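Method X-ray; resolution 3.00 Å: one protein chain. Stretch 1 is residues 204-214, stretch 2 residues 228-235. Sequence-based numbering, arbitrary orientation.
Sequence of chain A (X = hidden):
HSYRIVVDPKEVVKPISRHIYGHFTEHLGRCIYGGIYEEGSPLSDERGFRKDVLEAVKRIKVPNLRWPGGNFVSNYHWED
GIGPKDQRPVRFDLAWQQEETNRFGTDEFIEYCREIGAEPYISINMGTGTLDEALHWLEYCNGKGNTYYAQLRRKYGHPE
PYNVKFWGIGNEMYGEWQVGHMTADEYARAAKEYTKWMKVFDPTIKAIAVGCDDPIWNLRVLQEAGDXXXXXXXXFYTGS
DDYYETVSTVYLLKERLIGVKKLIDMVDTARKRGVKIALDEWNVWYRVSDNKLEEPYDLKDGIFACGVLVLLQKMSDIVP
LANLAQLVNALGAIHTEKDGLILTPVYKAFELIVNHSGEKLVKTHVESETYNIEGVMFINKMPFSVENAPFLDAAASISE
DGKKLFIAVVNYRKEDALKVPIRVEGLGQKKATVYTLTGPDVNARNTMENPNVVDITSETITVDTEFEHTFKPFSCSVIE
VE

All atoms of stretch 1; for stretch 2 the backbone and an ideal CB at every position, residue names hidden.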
# COMPACT_ATOMS: atom_id res chain seq x y z
N THR A 204 17.34 15.48 3.59
CA THR A 204 16.23 14.88 4.33
C THR A 204 15.35 13.87 3.63
O THR A 204 14.66 13.12 4.30
CB THR A 204 15.30 15.93 4.87
OG1 THR A 204 14.51 16.43 3.79
CG2 THR A 204 16.11 17.06 5.53
N ILE A 205 15.35 13.83 2.30
CA ILE A 205 14.52 12.84 1.63
C ILE A 205 14.90 11.36 1.77
O ILE A 205 16.05 10.98 2.02
CB ILE A 205 14.38 13.14 0.14
CG1 ILE A 205 15.74 13.06 -0.56
CG2 ILE A 205 13.78 14.50 -0.02
CD1 ILE A 205 15.66 13.35 -2.06
N LYS A 206 13.89 10.53 1.63
CA LYS A 206 14.06 9.11 1.68
C LYS A 206 13.95 8.63 0.22
O LYS A 206 13.04 9.03 -0.54
CB LYS A 206 12.95 8.48 2.51
CG LYS A 206 12.87 8.96 3.93
CD LYS A 206 14.06 8.49 4.71
CE LYS A 206 13.72 8.35 6.19
NZ LYS A 206 14.84 7.75 6.99
N ALA A 207 14.89 7.78 -0.18
CA ALA A 207 14.91 7.22 -1.52
C ALA A 207 14.51 5.72 -1.59
O ALA A 207 15.03 4.90 -0.84
CB ALA A 207 16.28 7.40 -2.10
N ILE A 208 13.60 5.37 -2.49
CA ILE A 208 13.18 3.98 -2.67
C ILE A 208 13.68 3.54 -4.06
O ILE A 208 13.22 4.08 -5.12
CB ILE A 208 11.66 3.84 -2.64
CG1 ILE A 208 11.08 4.37 -1.34
CG2 ILE A 208 11.29 2.43 -2.80
CD1 ILE A 208 10.92 5.93 -1.29
N ALA A 209 14.61 2.58 -4.05
CA ALA A 209 15.22 2.06 -5.28
C ALA A 209 14.45 0.87 -5.79
O ALA A 209 13.87 0.14 -5.04
CB ALA A 209 16.65 1.68 -5.03
N VAL A 210 14.45 0.69 -7.09
CA VAL A 210 13.72 -0.39 -7.66
C VAL A 210 14.31 -1.73 -7.37
O VAL A 210 15.45 -2.01 -7.76
CB VAL A 210 13.66 -0.28 -9.13
CG1 VAL A 210 12.68 -1.32 -9.66
CG2 VAL A 210 13.26 1.12 -9.51
N GLY A 211 13.53 -2.56 -6.71
CA GLY A 211 13.98 -3.89 -6.41
C GLY A 211 13.00 -4.80 -7.08
O GLY A 211 11.97 -4.33 -7.56
N CYS A 212 13.29 -6.09 -7.14
CA CYS A 212 12.35 -6.99 -7.76
C CYS A 212 12.69 -8.45 -7.40
O CYS A 212 13.35 -8.67 -6.41
CB CYS A 212 12.32 -6.78 -9.27
SG CYS A 212 13.65 -7.58 -10.02
N ASP A 213 12.25 -9.42 -8.20
CA ASP A 213 12.48 -10.80 -7.87
C ASP A 213 13.79 -11.41 -8.31
O ASP A 213 14.13 -12.53 -7.93
CB ASP A 213 11.31 -11.64 -8.35
CG ASP A 213 10.18 -11.67 -7.36
OD1 ASP A 213 10.49 -11.94 -6.17
OD2 ASP A 213 9.01 -11.45 -7.75
N ASP A 214 14.56 -10.69 -9.11
CA ASP A 214 15.85 -11.19 -9.54
C ASP A 214 16.86 -10.84 -8.41
O ASP A 214 17.11 -9.67 -8.12
CB ASP A 214 16.22 -10.51 -10.84
CG ASP A 214 17.67 -10.61 -11.17
OD1 ASP A 214 18.45 -11.17 -10.36
OD2 ASP A 214 18.05 -10.11 -12.26
N UNK A 228 23.34 5.02 0.09
CA UNK A 228 22.55 6.22 -0.09
C UNK A 228 21.07 6.04 -0.23
O UNK A 228 20.33 6.99 -0.02
CB UNK A 228 23.06 6.96 -1.33
N UNK A 229 20.61 4.88 -0.62
CA UNK A 229 19.18 4.70 -0.74
C UNK A 229 18.66 4.33 0.65
O UNK A 229 19.45 3.94 1.49
CB UNK A 229 18.83 3.64 -1.78
N UNK A 230 17.35 4.47 0.89
CA UNK A 230 16.78 4.15 2.19
C UNK A 230 15.90 2.91 2.19
O UNK A 230 15.68 2.31 3.24
CB UNK A 230 15.97 5.34 2.70
N UNK A 231 15.42 2.54 1.02
CA UNK A 231 14.58 1.36 0.85
C UNK A 231 14.89 0.70 -0.47
O UNK A 231 15.61 1.26 -1.30
CB UNK A 231 13.10 1.72 0.93
N UNK A 232 14.34 -0.48 -0.64
CA UNK A 232 14.47 -1.20 -1.90
C UNK A 232 13.03 -1.66 -2.10
O UNK A 232 12.42 -2.25 -1.22
CB UNK A 232 15.49 -2.34 -1.87
N UNK A 233 12.50 -1.27 -3.24
CA UNK A 233 11.12 -1.51 -3.64
C UNK A 233 10.82 -2.97 -3.92
O UNK A 233 11.68 -3.67 -4.44
CB UNK A 233 10.79 -0.68 -4.88
N UNK A 234 9.63 -3.41 -3.51
CA UNK A 234 9.17 -4.76 -3.81
C UNK A 234 7.70 -4.73 -4.25
O UNK A 234 6.87 -4.11 -3.58
CB UNK A 234 9.35 -5.67 -2.59
N UNK A 235 7.39 -5.40 -5.37
CA UNK A 235 6.04 -5.42 -5.91
C UNK A 235 5.50 -6.81 -5.81
O UNK A 235 6.14 -7.74 -6.27
CB UNK A 235 6.00 -4.93 -7.36

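Position 228 precedes the contact: no atom of stretch 1 lies within 5.5 Å of its ideal CB, so stretch 1 leaves the choice open. The deposited residue is V228, which makes no contact there.

At 229 the CA-to-CB bond runs sideways, and the ideal CB lies 4.4 Å from A209 CB. An aliphatic side chain of almost any shape could cover that methyl. I229 does so, its CD1 3.8 Å from A209 CB.

Position 230 points toward stretch 1. Its backbone N donates to A207 O (2.9 Å), while the backbone N of A207 lacks a partner in the visible backbone of stretch 2, and the lysine chain of K206 runs alongside, with K206 CD 4.2 Å from the ideal CB. A short acceptor such as Asp, Asn or Ser would suit, and the lysine favours a negative charge. The residue is D230: A207 N donates to D230 OD2 (2.8 Å, 162°). K206 NZ stays 4.5 Å from D230 OD1, near enough for attraction but beyond a salt bridge.

Parallel pairing is established at 231, opposite I208. Its N donates to A207 O (3.0 Å), which thus accepts twice, and its O accepts from A209 N (3.2 Å). The ideal CB lies 4.0 Å from I208 CG1, on the same sheet face, so a large aliphatic or aromatic group fits. F231 uses chi1 m; its CD1 lies 4.0 Å from I208 CG1.

Position 232 pairs with A209 and projects to the other face, that of A209. G211 leaves space beside it, favouring a branched or extended apolar chain. I232 fills it, with CG1 3.6 Å from G211 CA; an ideal CB on G211 would sit only 2.4 Å from that CG1.

Position 233 points toward stretch 1 and is tight: its ideal CB is 3.2 Å from A209 O and 3.8 Å from I208 CG2. Small residues, Gly, Ala, Ser or Cys, are the natural candidates. The residue is S233, whose N donates to A209 O (2.7 Å); its OG is hydrogen-bonded elsewhere in the structure.

At 234 the CB has no near neighbour in stretch 1, but the carboxylate of D213 lies farther out, within range of a long side chain with a terminal donor: Tyr, Lys or Arg. Y234 reaches it, donating from OH to D213 OD1 (2.8 Å).

Position 235 points sideways, unconstrained by stretch 1; H235 finds its hydrogen bonds elsewhere.

Stretch 2 (228-235) VIDFISYH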
# COMPACT_ATOMS: atom_id res chain seq x y z
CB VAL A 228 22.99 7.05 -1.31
CG1 VAL A 228 24.47 7.41 -1.23
CG2 VAL A 228 22.67 6.30 -2.57
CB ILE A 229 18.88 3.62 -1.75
CG1 ILE A 229 19.37 2.27 -1.24
CG2 ILE A 229 19.59 3.95 -3.05
CD1 ILE A 229 19.27 1.20 -2.30
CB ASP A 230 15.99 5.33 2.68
CG ASP A 230 16.83 6.57 2.76
OD1 ASP A 230 17.66 6.64 3.68
OD2 ASP A 230 16.70 7.47 1.89
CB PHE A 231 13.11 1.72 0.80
CG PHE A 231 12.62 2.46 1.99
CD1 PHE A 231 12.88 3.81 2.15
CD2 PHE A 231 11.86 1.81 2.95
CE1 PHE A 231 12.39 4.49 3.24
CE2 PHE A 231 11.36 2.50 4.05
CZ PHE A 231 11.63 3.84 4.19
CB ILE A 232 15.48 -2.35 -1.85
CG1 ILE A 232 15.43 -3.09 -3.18
CG2 ILE A 232 15.21 -3.27 -0.70
CD1 ILE A 232 16.67 -3.93 -3.45
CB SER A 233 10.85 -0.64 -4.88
OG SER A 233 9.64 -0.96 -5.51
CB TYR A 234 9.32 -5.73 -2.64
CG TYR A 234 9.11 -7.20 -3.07
CD1 TYR A 234 10.10 -7.90 -3.75
CD2 TYR A 234 7.88 -7.83 -2.87
CE1 TYR A 234 9.88 -9.18 -4.24
CE2 TYR A 234 7.66 -9.12 -3.36
CZ TYR A 234 8.66 -9.78 -4.04
OH TYR A 234 8.42 -11.02 -4.53
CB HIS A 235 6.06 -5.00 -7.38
CG HIS A 235 6.33 -3.54 -7.57
ND1 HIS A 235 6.22 -2.92 -8.80
CD2 HIS A 235 6.72 -2.58 -6.70
CE1 HIS A 235 6.53 -1.64 -8.67
NE2 HIS A 235 6.84 -1.41 -7.40
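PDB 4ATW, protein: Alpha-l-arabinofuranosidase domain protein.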